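Long-range contacts in glutamine synthetase (Streptomyces coelicolor, PDB 4BAX), which belongs to the glutamine synthetase family, joining a beta-grasp domain to a catalytic domain in a chain that assembles as ten copies: residues A[168-173]-A[182-187]; A[112-117]-A[230-235]; A[160-165]-A[198-203]; A[116-121]-A[175-180]; A[298-303]-A[310-315]. One frame throughout, in Å; residues are numbered along the deposited sequence.

Overall arrangement
Four of the five contacts lie in one mixed, curled sheet whose pairings in these contacts are antiparallel, and contact 3 packs helices on its flank. Across the sheet run strands 169-174, 180-188, 110-121, 231-236, 312-314 and 298-300. Contact 1, contact 2 and contact 5 join alternate pairs, and the pairings between them tie contact 1 to contact 2 (centres about 9 Å apart) and contact 2 to contact 5 (about 12 Å). Along the chain, contact 1 is nested within contact 3 and contact 3 within contact 2; contact 4 starts from the same strand as contact 2 and crosses contacts 1 and 3, whereas contact 5 follows later. Contacts 3 and 5 are furthest apart, about 26 Å between centres.

Contact 1 (A[168-173]-A[182-187]); sequences GISGIN and EFQVGP
The bare backbone of Gly171 is the hollow here, and the amide end of Gln184 fills it. Its chain bends at chi2 (111°), laying OE1 3.1 Å from Gly171 CA. That turn also sends Gln184 NE2 along its own strand to the anti lone pair of Glu182 OE2 (2.8 Å), while a water bridges Gln184 OE1 to Ser170 OG. The two strands form a beta hairpin with a beta bulge: Ser170 and Gly171 together face Gln184, whose O takes Ser170 N at 2.8 Å and whose N reaches Gly171 O at 2.8 Å. On the other face, Ile169 CD1 comes up to Val185 CG2 (4.0 Å), and that methyl in turn lies at the Phe183 ring edge. Further along, Ile172 CG2 tucks against Phe183 CB at 3.5 Å. Helix 152-164 packs on Ile169 and Ile172, and Ile172 also pairs with a strand of a second subunit, continuing the sheet across the interface.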
# COMPACT_ATOMS: atom_id res chain seq x y z
N GLY A 168 42.16 14.07 -10.79
CA GLY A 168 43.17 13.46 -9.94
C GLY A 168 42.57 12.99 -8.63
O GLY A 168 42.66 13.66 -7.59
N ILE A 169 41.94 11.83 -8.69
CA ILE A 169 41.35 11.24 -7.51
C ILE A 169 42.35 10.24 -6.97
O ILE A 169 42.82 9.38 -7.72
CB ILE A 169 40.05 10.50 -7.85
CG1 ILE A 169 39.12 11.41 -8.65
CG2 ILE A 169 39.39 9.99 -6.58
CD1 ILE A 169 38.65 12.62 -7.87
N SER A 170 42.68 10.34 -5.68
CA SER A 170 43.67 9.41 -5.12
C SER A 170 43.03 8.26 -4.39
O SER A 170 43.65 7.19 -4.26
CB SER A 170 44.66 10.13 -4.20
OG SER A 170 43.99 11.05 -3.35
N GLY A 171 41.81 8.49 -3.91
CA GLY A 171 41.07 7.47 -3.18
C GLY A 171 39.65 7.87 -2.83
O GLY A 171 39.25 9.03 -2.99
N ILE A 172 38.89 6.87 -2.40
CA ILE A 172 37.57 7.09 -1.82
C ILE A 172 37.43 6.14 -0.64
O ILE A 172 38.09 5.09 -0.59
CB ILE A 172 36.42 6.82 -2.85
CG1 ILE A 172 36.49 5.38 -3.37
CG2 ILE A 172 36.48 7.77 -4.03
CD1 ILE A 172 35.13 4.78 -3.65
N ASN A 173 36.61 6.52 0.33
CA ASN A 173 36.25 5.63 1.43
C ASN A 173 34.89 5.96 2.06
O ASN A 173 34.38 7.09 1.93
CB ASN A 173 37.35 5.61 2.49
CG ASN A 173 37.50 6.94 3.21
OD1 ASN A 173 38.20 7.86 2.73
ND2 ASN A 173 36.82 7.06 4.34
N GLU A 182 33.74 9.82 1.45
CA GLU A 182 34.83 10.72 1.13
C GLU A 182 35.53 10.33 -0.16
O GLU A 182 35.64 9.15 -0.48
CB GLU A 182 35.84 10.74 2.27
CG GLU A 182 36.92 11.78 2.14
CD GLU A 182 38.03 11.58 3.18
OE1 GLU A 182 37.76 11.84 4.38
OE2 GLU A 182 39.14 11.14 2.80
N PHE A 183 35.97 11.34 -0.92
CA PHE A 183 36.92 11.14 -2.01
C PHE A 183 38.04 12.17 -1.90
O PHE A 183 37.83 13.28 -1.42
CB PHE A 183 36.22 11.16 -3.40
CG PHE A 183 35.66 12.51 -3.79
CD1 PHE A 183 36.46 13.48 -4.39
CD2 PHE A 183 34.33 12.82 -3.54
CE1 PHE A 183 35.94 14.73 -4.75
CE2 PHE A 183 33.82 14.07 -3.89
CZ PHE A 183 34.63 15.02 -4.50
N GLN A 184 39.25 11.79 -2.31
CA GLN A 184 40.41 12.65 -2.13
C GLN A 184 40.91 13.16 -3.48
O GLN A 184 41.18 12.35 -4.38
CB GLN A 184 41.52 11.90 -1.39
CG GLN A 184 41.11 11.40 -0.01
CD GLN A 184 41.00 9.89 0.04
OE1 GLN A 184 41.75 9.19 -0.65
NE2 GLN A 184 40.07 9.36 0.85
N VAL A 185 41.04 14.48 -3.61
CA VAL A 185 41.54 15.08 -4.83
C VAL A 185 42.93 15.65 -4.60
O VAL A 185 43.14 16.45 -3.67
CB VAL A 185 40.62 16.19 -5.34
CG1 VAL A 185 41.07 16.64 -6.73
CG2 VAL A 185 39.20 15.72 -5.38
N GLY A 186 43.86 15.28 -5.47
CA GLY A 186 45.22 15.78 -5.37
C GLY A 186 46.22 14.64 -5.46
O GLY A 186 45.86 13.49 -5.65
N PRO A 187 47.51 14.96 -5.29
CA PRO A 187 48.00 16.32 -5.04
C PRO A 187 48.08 17.15 -6.33
O PRO A 187 48.48 16.62 -7.38
CB PRO A 187 49.40 16.07 -4.45
CG PRO A 187 49.79 14.64 -4.88
CD PRO A 187 48.60 13.99 -5.53
O HOH W 1 44.26 9.34 -0.98

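Contact 2 (A[112-117]-A[230-235]); sequences GIEQEY and GAHTNF
Glu114, His232 and Asn234 stand on one face of the pair, each with CG anti to the carbonyl carbon, beside the backbone N. Glu116 takes the same first torsion (chi1 -64°) and then runs fully extended, which carries its carboxylate to the start of the opposite segment. There Gly230 N gives a nearly straight bond to Glu116 OE1 (2.5 Å), meeting the oxygen from above the carboxylate plane; the backbone adds Glu116 N to Gly230 O at 3.1 Å. At the far end Gly112 and Asn234 form a true antiparallel hydrogen-bonded pair, with Asn234 N to Gly112 O at 2.6 Å and the return bond landing on a lone pair of Asn234 O. Between them Glu114 N binds His232 O (2.9 Å), and a water joins Glu114 O to His232 N while lying over one face of the His232 ring. Glu114 OE1 approaches His232 CB at 3.6 Å, the carboxylate and ring planes turned 29° apart. On the reverse face Ile113 sets CG2 against Ala231 CB (4.0 Å) and lies alongside Thr233. These strands are neighbours inside the catalytic sheet, with strand 180-188 bonded to 110-121, strand 312-314 to 231-236, and helices 190-210 and 323-341 packed on the Ile113 and Thr233 side.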
# COMPACT_ATOMS: atom_id res chain seq x y z
N GLY A 112 46.03 18.82 -1.49
CA GLY A 112 45.16 17.66 -1.53
C GLY A 112 43.93 17.96 -0.69
O GLY A 112 44.02 18.46 0.43
N ILE A 113 42.76 17.64 -1.24
CA ILE A 113 41.51 17.83 -0.50
C ILE A 113 40.71 16.53 -0.31
O ILE A 113 40.44 15.78 -1.26
CB ILE A 113 40.63 18.97 -1.13
CG1 ILE A 113 41.49 20.25 -1.26
CG2 ILE A 113 39.39 19.26 -0.28
CD1 ILE A 113 40.84 21.36 -2.02
N GLU A 114 40.37 16.26 0.95
CA GLU A 114 39.59 15.07 1.29
C GLU A 114 38.14 15.54 1.45
O GLU A 114 37.75 16.12 2.47
CB GLU A 114 40.13 14.46 2.57
CG GLU A 114 41.66 14.24 2.53
CD GLU A 114 42.23 13.65 3.83
OE1 GLU A 114 41.53 13.69 4.87
OE2 GLU A 114 43.38 13.15 3.81
N GLN A 115 37.33 15.24 0.44
CA GLN A 115 36.01 15.83 0.33
C GLN A 115 34.94 14.90 0.82
O GLN A 115 34.71 13.83 0.26
CB GLN A 115 35.73 16.20 -1.13
CG GLN A 115 34.28 16.57 -1.41
CD GLN A 115 33.91 18.00 -0.95
OE1 GLN A 115 34.34 19.01 -1.54
NE2 GLN A 115 33.07 18.07 0.08
N GLU A 116 34.28 15.33 1.88
CA GLU A 116 33.24 14.52 2.48
C GLU A 116 31.85 14.96 2.04
O GLU A 116 31.63 16.13 1.68
CB GLU A 116 33.37 14.55 4.01
CG GLU A 116 34.68 13.92 4.52
CD GLU A 116 34.81 13.93 6.05
OE1 GLU A 116 34.10 14.73 6.71
OE2 GLU A 116 35.61 13.12 6.58
N TYR A 117 30.91 14.02 2.07
CA TYR A 117 29.53 14.31 1.74
C TYR A 117 28.64 13.25 2.34
O TYR A 117 29.10 12.14 2.62
CB TYR A 117 29.33 14.37 0.22
CG TYR A 117 29.74 13.09 -0.49
CD1 TYR A 117 31.08 12.82 -0.78
CD2 TYR A 117 28.80 12.14 -0.86
CE1 TYR A 117 31.45 11.66 -1.42
CE2 TYR A 117 29.18 10.97 -1.50
CZ TYR A 117 30.50 10.74 -1.79
OH TYR A 117 30.85 9.58 -2.43
N GLY A 230 33.57 17.20 6.63
CA GLY A 230 34.62 18.19 6.38
C GLY A 230 35.25 18.15 5.00
O GLY A 230 34.90 17.29 4.17
N ALA A 231 36.17 19.09 4.75
CA ALA A 231 37.05 19.07 3.58
C ALA A 231 38.49 19.34 4.02
O ALA A 231 38.97 20.48 3.91
CB ALA A 231 36.61 20.11 2.52
N HIS A 232 39.13 18.33 4.62
CA HIS A 232 40.50 18.47 5.12
C HIS A 232 41.41 18.80 3.95
O HIS A 232 41.33 18.17 2.88
CB HIS A 232 40.99 17.18 5.78
CG HIS A 232 40.35 16.91 7.11
ND1 HIS A 232 39.37 17.73 7.64
CD2 HIS A 232 40.56 15.93 8.02
CE1 HIS A 232 39.00 17.25 8.82
NE2 HIS A 232 39.71 16.16 9.07
N THR A 233 42.29 19.78 4.16
CA THR A 233 43.16 20.26 3.10
C THR A 233 44.63 20.01 3.44
O THR A 233 45.14 20.41 4.49
CB THR A 233 42.91 21.74 2.81
OG1 THR A 233 41.51 21.93 2.57
CG2 THR A 233 43.70 22.17 1.59
N ASN A 234 45.29 19.31 2.52
CA ASN A 234 46.70 18.99 2.63
C ASN A 234 47.50 19.98 1.81
O ASN A 234 47.19 20.24 0.64
CB ASN A 234 46.96 17.57 2.13
CG ASN A 234 46.15 16.53 2.88
OD1 ASN A 234 46.22 16.41 4.11
ND2 ASN A 234 45.32 15.78 2.13
N PHE A 235 48.53 20.53 2.44
CA PHE A 235 49.28 21.61 1.83
C PHE A 235 50.78 21.53 2.04
O PHE A 235 51.24 21.23 3.15
CB PHE A 235 48.75 22.94 2.35
CG PHE A 235 49.67 24.08 2.10
CD1 PHE A 235 49.78 24.63 0.84
CD2 PHE A 235 50.45 24.59 3.13
CE1 PHE A 235 50.63 25.70 0.61
CE2 PHE A 235 51.31 25.65 2.91
CZ PHE A 235 51.40 26.21 1.65
O HOH W 2 37.42 15.94 5.22

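Contact 3 (A[160-165]-A[198-203]); sequences ENCLKA and WVARWL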
# COMPACT_ATOMS: atom_id res chain seq x y z
N GLU A 160 34.20 6.18 -10.99
CA GLU A 160 34.49 5.81 -12.37
C GLU A 160 34.27 7.01 -13.29
O GLU A 160 35.06 7.28 -14.19
CB GLU A 160 33.63 4.61 -12.80
CG GLU A 160 33.90 4.10 -14.23
CD GLU A 160 35.33 3.54 -14.42
OE1 GLU A 160 36.13 3.53 -13.45
OE2 GLU A 160 35.68 3.10 -15.54
N ASN A 161 33.23 7.80 -13.00
CA ASN A 161 32.96 9.00 -13.78
C ASN A 161 34.07 10.05 -13.65
O ASN A 161 34.46 10.65 -14.65
CB ASN A 161 31.61 9.58 -13.36
CG ASN A 161 30.45 8.89 -14.05
OD1 ASN A 161 30.64 8.22 -15.06
ND2 ASN A 161 29.24 9.05 -13.51
N CYS A 162 34.60 10.24 -12.44
CA CYS A 162 35.68 11.20 -12.19
C CYS A 162 36.97 10.78 -12.95
O CYS A 162 37.69 11.62 -13.54
CB CYS A 162 35.96 11.32 -10.69
SG CYS A 162 34.69 12.29 -9.76
N LEU A 163 37.28 9.49 -12.92
CA LEU A 163 38.47 8.96 -13.61
C LEU A 163 38.37 9.04 -15.14
O LEU A 163 39.33 9.42 -15.82
CB LEU A 163 38.77 7.53 -13.15
CG LEU A 163 39.12 7.44 -11.65
CD1 LEU A 163 39.24 6.02 -11.13
CD2 LEU A 163 40.42 8.18 -11.38
N LYS A 164 37.18 8.74 -15.68
CA LYS A 164 36.94 8.86 -17.11
C LYS A 164 37.08 10.31 -17.53
O LYS A 164 37.54 10.61 -18.63
CB LYS A 164 35.55 8.33 -17.45
CG LYS A 164 35.56 7.00 -18.17
CD LYS A 164 34.56 6.05 -17.53
CE LYS A 164 33.12 6.47 -17.78
NZ LYS A 164 32.36 5.34 -18.39
N ALA A 165 36.68 11.22 -16.64
CA ALA A 165 36.87 12.66 -16.83
C ALA A 165 38.35 13.10 -16.68
O ALA A 165 38.71 14.21 -17.06
CB ALA A 165 35.99 13.44 -15.88
N TRP A 198 35.40 21.17 -8.09
CA TRP A 198 34.10 21.71 -8.47
C TRP A 198 33.42 20.81 -9.49
O TRP A 198 32.22 20.50 -9.39
CB TRP A 198 34.22 23.13 -9.04
CG TRP A 198 34.11 24.18 -7.98
CD1 TRP A 198 35.04 25.15 -7.65
CD2 TRP A 198 33.03 24.33 -7.06
NE1 TRP A 198 34.57 25.92 -6.60
CE2 TRP A 198 33.35 25.43 -6.22
CE3 TRP A 198 31.82 23.66 -6.87
CZ2 TRP A 198 32.48 25.87 -5.20
CZ3 TRP A 198 30.97 24.09 -5.85
CH2 TRP A 198 31.30 25.18 -5.04
N VAL A 199 34.22 20.32 -10.42
CA VAL A 199 33.73 19.44 -11.44
C VAL A 199 33.35 18.09 -10.81
O VAL A 199 32.31 17.49 -11.12
CB VAL A 199 34.74 19.28 -12.57
CG1 VAL A 199 34.29 18.18 -13.52
CG2 VAL A 199 34.92 20.60 -13.32
N ALA A 200 34.20 17.64 -9.89
CA ALA A 200 33.93 16.40 -9.19
C ALA A 200 32.64 16.51 -8.33
O ALA A 200 31.86 15.54 -8.25
CB ALA A 200 35.15 15.97 -8.35
N ARG A 201 32.40 17.68 -7.72
CA ARG A 201 31.16 17.92 -7.00
C ARG A 201 29.99 17.88 -7.97
O ARG A 201 28.95 17.25 -7.72
CB ARG A 201 31.17 19.29 -6.30
CG ARG A 201 31.88 19.31 -4.94
CD ARG A 201 32.45 20.71 -4.65
NE ARG A 201 33.02 20.83 -3.31
CZ ARG A 201 32.97 21.91 -2.53
NH1 ARG A 201 32.37 23.03 -2.95
NH2 ARG A 201 33.53 21.88 -1.32
N TRP A 202 30.17 18.54 -9.10
CA TRP A 202 29.11 18.59 -10.07
C TRP A 202 28.80 17.16 -10.53
O TRP A 202 27.63 16.79 -10.69
CB TRP A 202 29.47 19.51 -11.26
CG TRP A 202 28.34 19.63 -12.25
CD1 TRP A 202 27.34 20.57 -12.23
CD2 TRP A 202 28.08 18.78 -13.39
NE1 TRP A 202 26.47 20.35 -13.28
CE2 TRP A 202 26.90 19.27 -14.01
CE3 TRP A 202 28.71 17.66 -13.94
CZ2 TRP A 202 26.37 18.69 -15.16
CZ3 TRP A 202 28.17 17.09 -15.07
CH2 TRP A 202 27.01 17.60 -15.67
N LEU A 203 29.84 16.35 -10.69
CA LEU A 203 29.67 14.96 -11.10
C LEU A 203 28.95 14.12 -10.03
O LEU A 203 28.21 13.18 -10.37
CB LEU A 203 31.02 14.35 -11.44
CG LEU A 203 31.59 14.70 -12.82
CD1 LEU A 203 33.04 14.21 -12.92
CD2 LEU A 203 30.76 14.11 -13.94
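Cys162 SG points into the notch between two residues one helical turn apart, touching Ala200 CB and Leu203 CD1 at 4.0 Å each. The same Leu203 methyl is the bump that enters the other helix: besides the sulfur it meets Ala165 CB at 4.2 Å and the backbone O of Asn161. All of this is van der Waals packing, with no hydrogen bond between the two segments. With the local axes 10.1 Å apart, at 139°, it is mainly side-chain ends that meet, and the contact is small. In the next shell, Asn161 ND2 to Thr207 OG1 and His158 NE2 to Ala200 O link the helices around this apolar patch, while Leu203 O holds Thr207 OG1 within its own helix. Helices 152-164 and 190-210 thus cross at a wide angle, running roughly antiparallel, against the hairpin of strands 169-174 and 180-188, where Ile169 meets Cys162 and Phe183 meets Ala200, while Val199 and Trp202 turn to strand 75-82 of the beta-grasp sheet.

Contact 4 (A[116-121]-A[175-180]); sequences EYTFFK and EVMPGQ
Strand 116-121 is met by a type II beta turn from Met177 to Gln180, in which Gly179 takes the positive phi (76°) and directs its carbonyl at Phe119 N, for a nearly straight bond of 2.8 Å that arrives above the carbonyl plane. The turn is closed within itself by Gln180 N to Met177 O at 2.9 Å. Beside it, Thr118 and Gln180 stand as an antiparallel non-hydrogen-bonded pair with their side chains on one face. Gln180, extended with CG anti to its backbone N, brings NE2 to Thr118 OG1 at 3.2 Å, the hydroxyl lying in the amide plane; Asn227 O takes another bond from the same nitrogen. The other branch of Thr118, CG2, meets the tip of Met177 at CE, 3.8 Å away. A water donates to both Phe119 O and Pro178 O, stitching strand to turn once more. Nearer the start of the strand, Glu116 OE2 comes to 3.6 Å from Glu175 OE2, the side chains crossing at about a right angle, their carboxylate planes 40° apart. Glu182 adds a third acidic group, so the ionisation of one or more may be shifted toward the protonated form. Residues 175-180 are the loop of the 169-174/180-188 hairpin, folded against the end part of strand 110-121: the backbone of Tyr117 bonds to Trp181, those of Thr118 and Phe120 to strand 214-216, and helix 152-164 packs on Tyr117 and Phe119.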
# COMPACT_ATOMS: atom_id res chain seq x y z
N GLU A 116 34.28 15.33 1.88
CA GLU A 116 33.24 14.52 2.48
C GLU A 116 31.85 14.96 2.04
O GLU A 116 31.63 16.13 1.68
CB GLU A 116 33.37 14.55 4.01
CG GLU A 116 34.68 13.92 4.52
CD GLU A 116 34.81 13.93 6.05
OE1 GLU A 116 34.10 14.73 6.71
OE2 GLU A 116 35.61 13.12 6.58
N TYR A 117 30.91 14.02 2.07
CA TYR A 117 29.53 14.31 1.74
C TYR A 117 28.64 13.25 2.34
O TYR A 117 29.10 12.14 2.62
CB TYR A 117 29.33 14.37 0.22
CG TYR A 117 29.74 13.09 -0.49
CD1 TYR A 117 31.08 12.82 -0.78
CD2 TYR A 117 28.80 12.14 -0.86
CE1 TYR A 117 31.45 11.66 -1.42
CE2 TYR A 117 29.18 10.97 -1.50
CZ TYR A 117 30.50 10.74 -1.79
OH TYR A 117 30.85 9.58 -2.43
N THR A 118 27.36 13.57 2.48
CA THR A 118 26.38 12.65 3.05
C THR A 118 25.20 12.46 2.10
O THR A 118 24.67 13.44 1.57
CB THR A 118 25.88 13.16 4.44
OG1 THR A 118 27.00 13.63 5.22
CG2 THR A 118 25.15 12.06 5.20
N PHE A 119 24.81 11.20 1.88
CA PHE A 119 23.63 10.90 1.06
C PHE A 119 22.30 11.11 1.78
O PHE A 119 22.14 10.75 2.96
CB PHE A 119 23.67 9.47 0.51
CG PHE A 119 24.64 9.28 -0.60
CD1 PHE A 119 24.67 10.16 -1.66
CD2 PHE A 119 25.57 8.23 -0.57
CE1 PHE A 119 25.60 9.98 -2.69
CE2 PHE A 119 26.50 8.06 -1.59
CZ PHE A 119 26.51 8.94 -2.65
N PHE A 120 21.32 11.63 1.05
CA PHE A 120 19.99 11.82 1.60
C PHE A 120 18.96 11.29 0.62
O PHE A 120 19.16 11.35 -0.60
CB PHE A 120 19.72 13.31 1.87
CG PHE A 120 20.06 13.75 3.26
CD1 PHE A 120 21.39 13.84 3.68
CD2 PHE A 120 19.05 14.06 4.18
CE1 PHE A 120 21.70 14.24 4.98
CE2 PHE A 120 19.36 14.47 5.49
CZ PHE A 120 20.70 14.56 5.88
N LYS A 121 17.87 10.75 1.15
CA LYS A 121 16.71 10.45 0.33
C LYS A 121 15.55 11.30 0.86
O LYS A 121 14.93 10.99 1.90
CB LYS A 121 16.38 8.96 0.41
CG LYS A 121 15.10 8.66 -0.35
CD LYS A 121 15.36 8.15 -1.76
CE LYS A 121 14.15 8.44 -2.66
NZ LYS A 121 14.07 7.62 -3.91
N GLU A 175 32.67 6.85 5.26
CA GLU A 175 32.98 7.59 6.48
C GLU A 175 32.24 7.12 7.73
O GLU A 175 31.49 6.14 7.68
CB GLU A 175 32.80 9.10 6.28
CG GLU A 175 34.09 9.81 5.84
CD GLU A 175 35.20 9.74 6.91
OE1 GLU A 175 34.87 9.89 8.11
OE2 GLU A 175 36.39 9.59 6.54
N VAL A 176 32.48 7.80 8.85
CA VAL A 176 31.99 7.41 10.17
C VAL A 176 30.45 7.39 10.30
O VAL A 176 29.89 6.48 10.89
CB VAL A 176 32.61 8.31 11.27
CG1 VAL A 176 31.98 7.99 12.65
CG2 VAL A 176 34.13 8.15 11.31
N MET A 177 29.80 8.39 9.73
CA MET A 177 28.34 8.44 9.69
C MET A 177 27.77 7.57 8.56
O MET A 177 28.33 7.50 7.47
CB MET A 177 27.88 9.88 9.52
CG MET A 177 26.39 10.06 9.79
SD MET A 177 25.81 11.73 9.42
CE MET A 177 24.16 11.41 8.86
N PRO A 178 26.65 6.89 8.83
CA PRO A 178 26.04 6.09 7.77
C PRO A 178 25.60 6.92 6.56
O PRO A 178 24.92 7.93 6.73
CB PRO A 178 24.81 5.47 8.46
CG PRO A 178 24.61 6.25 9.71
CD PRO A 178 25.96 6.71 10.12
N GLY A 179 25.96 6.45 5.37
CA GLY A 179 25.69 7.17 4.15
C GLY A 179 26.63 8.33 3.93
O GLY A 179 26.41 9.14 3.02
N GLN A 180 27.68 8.41 4.75
CA GLN A 180 28.70 9.44 4.61
C GLN A 180 29.92 8.86 3.95
O GLN A 180 30.38 7.76 4.31
CB GLN A 180 29.06 10.04 5.97
CG GLN A 180 29.68 11.44 5.94
CD GLN A 180 29.87 12.03 7.32
OE1 GLN A 180 30.69 11.56 8.12
NE2 GLN A 180 29.11 13.09 7.62
O HOH W 3 23.11 9.25 5.14

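Contact 5 (A[298-303]-A[310-315]); sequences VRIPWQ and GYIEDR
Glu313 OE1 is held by two arginine nitrogens, Arg315 NH1 at 2.7 Å and Arg299 NE at 2.9 Å. Both are salt bridges, but the second bond is bent and weak. The Arg315 nitrogen comes from above the carboxylate plane, with the oxygen in the plane of its own guanidinium; Arg299, by contrast, lies side by side with Glu313, its guanidinium only 11° from the carboxylate plane. Arg299 gets there by extending through chi2 and bending at chi3 (80°). Arg315 NH1 ends over one face of the Arg299 guanidinium, a meeting of like charges that the shared carboxylate would be expected to offset. The backbones of Arg299 and Glu313 form an antiparallel hydrogen-bonded pair, with Arg299 N to Glu313 O at 2.7 Å and Glu313 N to Arg299 O at 2.9 Å. On the Val298 side, CG1 leans on Ile312 CB (4.2 Å), and Ile300 CG1 on Ile312 CG2, while Asp314, on the same face as Val298, is held by Tyr267 and Arg316. Past the strand, Pro301 at the N-cap of helix 302-307 sets CG 3.6 Å from Tyr311 CZ. That short helix connects the two strands, a compact antiparallel pair in the catalytic fold. Strand 312-314 bonds on its other side to strand 231-236, strand 298-300 runs parallel to 289-291, and helix 244-253 packs on Ile300 and Ile312.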
# COMPACT_ATOMS: atom_id res chain seq x y z
N VAL A 298 45.19 22.12 13.05
CA VAL A 298 46.06 21.64 12.00
C VAL A 298 46.88 20.47 12.52
O VAL A 298 47.48 20.53 13.60
CB VAL A 298 46.99 22.77 11.52
CG1 VAL A 298 48.22 22.21 10.82
CG2 VAL A 298 46.23 23.74 10.66
N ARG A 299 46.94 19.40 11.73
CA ARG A 299 47.71 18.25 12.14
C ARG A 299 48.98 18.06 11.30
O ARG A 299 48.97 18.25 10.07
CB ARG A 299 46.85 16.98 12.08
CG ARG A 299 47.66 15.70 12.28
CD ARG A 299 46.82 14.46 12.35
NE ARG A 299 46.43 13.99 11.03
CZ ARG A 299 46.07 12.74 10.77
NH1 ARG A 299 46.09 11.83 11.74
NH2 ARG A 299 45.71 12.38 9.53
N ILE A 300 50.07 17.71 11.98
CA ILE A 300 51.30 17.26 11.34
C ILE A 300 51.37 15.75 11.45
O ILE A 300 51.60 15.21 12.54
CB ILE A 300 52.55 17.85 12.02
CG1 ILE A 300 52.59 19.37 11.83
CG2 ILE A 300 53.82 17.19 11.47
CD1 ILE A 300 53.31 20.09 12.93
N PRO A 301 51.26 15.06 10.31
CA PRO A 301 51.24 13.60 10.28
C PRO A 301 52.54 13.04 10.85
O PRO A 301 53.59 13.69 10.75
CB PRO A 301 51.11 13.27 8.79
CG PRO A 301 50.54 14.50 8.18
CD PRO A 301 51.16 15.63 8.95
N TRP A 302 52.46 11.87 11.45
CA TRP A 302 53.62 11.28 12.11
C TRP A 302 54.77 11.01 11.11
O TRP A 302 55.95 11.11 11.48
CB TRP A 302 53.23 10.01 12.88
CG TRP A 302 52.74 8.89 12.01
CD1 TRP A 302 51.45 8.68 11.59
CD2 TRP A 302 53.52 7.82 11.47
NE1 TRP A 302 51.40 7.55 10.80
CE2 TRP A 302 52.65 7.00 10.72
CE3 TRP A 302 54.88 7.47 11.54
CZ2 TRP A 302 53.09 5.85 10.05
CZ3 TRP A 302 55.32 6.33 10.88
CH2 TRP A 302 54.42 5.53 10.14
N GLN A 303 54.43 10.67 9.85
CA GLN A 303 55.45 10.43 8.82
C GLN A 303 56.21 11.70 8.53
O GLN A 303 57.41 11.66 8.26
CB GLN A 303 54.82 9.94 7.51
CG GLN A 303 53.96 8.70 7.59
CD GLN A 303 52.48 9.03 7.68
OE1 GLN A 303 52.09 10.07 8.23
NE2 GLN A 303 51.65 8.13 7.16
N GLY A 310 57.63 17.06 4.41
CA GLY A 310 56.26 16.67 4.11
C GLY A 310 55.29 17.80 3.85
O GLY A 310 55.57 18.72 3.07
N TYR A 311 54.11 17.69 4.46
CA TYR A 311 53.01 18.65 4.30
C TYR A 311 52.34 18.82 5.65
O TYR A 311 52.67 18.12 6.61
CB TYR A 311 51.98 18.11 3.29
CG TYR A 311 51.38 16.78 3.71
CD1 TYR A 311 52.11 15.59 3.54
CD2 TYR A 311 50.15 16.69 4.35
CE1 TYR A 311 51.60 14.35 3.94
CE2 TYR A 311 49.62 15.44 4.75
CZ TYR A 311 50.36 14.28 4.55
OH TYR A 311 49.89 13.02 4.93
N ILE A 312 51.35 19.71 5.71
CA ILE A 312 50.53 19.82 6.90
C ILE A 312 49.07 19.63 6.50
O ILE A 312 48.70 19.86 5.34
CB ILE A 312 50.71 21.17 7.64
CG1 ILE A 312 50.29 22.34 6.76
CG2 ILE A 312 52.14 21.35 8.13
CD1 ILE A 312 50.42 23.71 7.44
N GLU A 313 48.25 19.24 7.46
CA GLU A 313 46.85 18.97 7.21
C GLU A 313 46.00 19.95 8.01
O GLU A 313 46.07 20.00 9.24
CB GLU A 313 46.51 17.54 7.62
CG GLU A 313 45.02 17.23 7.61
CD GLU A 313 44.71 15.86 8.21
OE1 GLU A 313 44.71 15.75 9.46
OE2 GLU A 313 44.44 14.92 7.44
N ASP A 314 45.22 20.74 7.29
CA ASP A 314 44.29 21.66 7.92
C ASP A 314 42.95 20.97 8.05
O ASP A 314 42.28 20.69 7.04
CB ASP A 314 44.16 22.93 7.07
CG ASP A 314 43.42 24.05 7.81
OD1 ASP A 314 42.72 23.74 8.79
OD2 ASP A 314 43.53 25.23 7.40
N ARG A 315 42.55 20.70 9.30
CA ARG A 315 41.33 19.93 9.57
C ARG A 315 40.08 20.82 9.75
O ARG A 315 38.98 20.30 9.94
CB ARG A 315 41.54 19.04 10.80
CG ARG A 315 42.77 18.14 10.70
CD ARG A 315 43.04 17.39 12.01
NE ARG A 315 41.93 16.49 12.32
CZ ARG A 315 41.79 15.26 11.80
NH1 ARG A 315 42.71 14.76 10.98
NH2 ARG A 315 40.74 14.51 12.14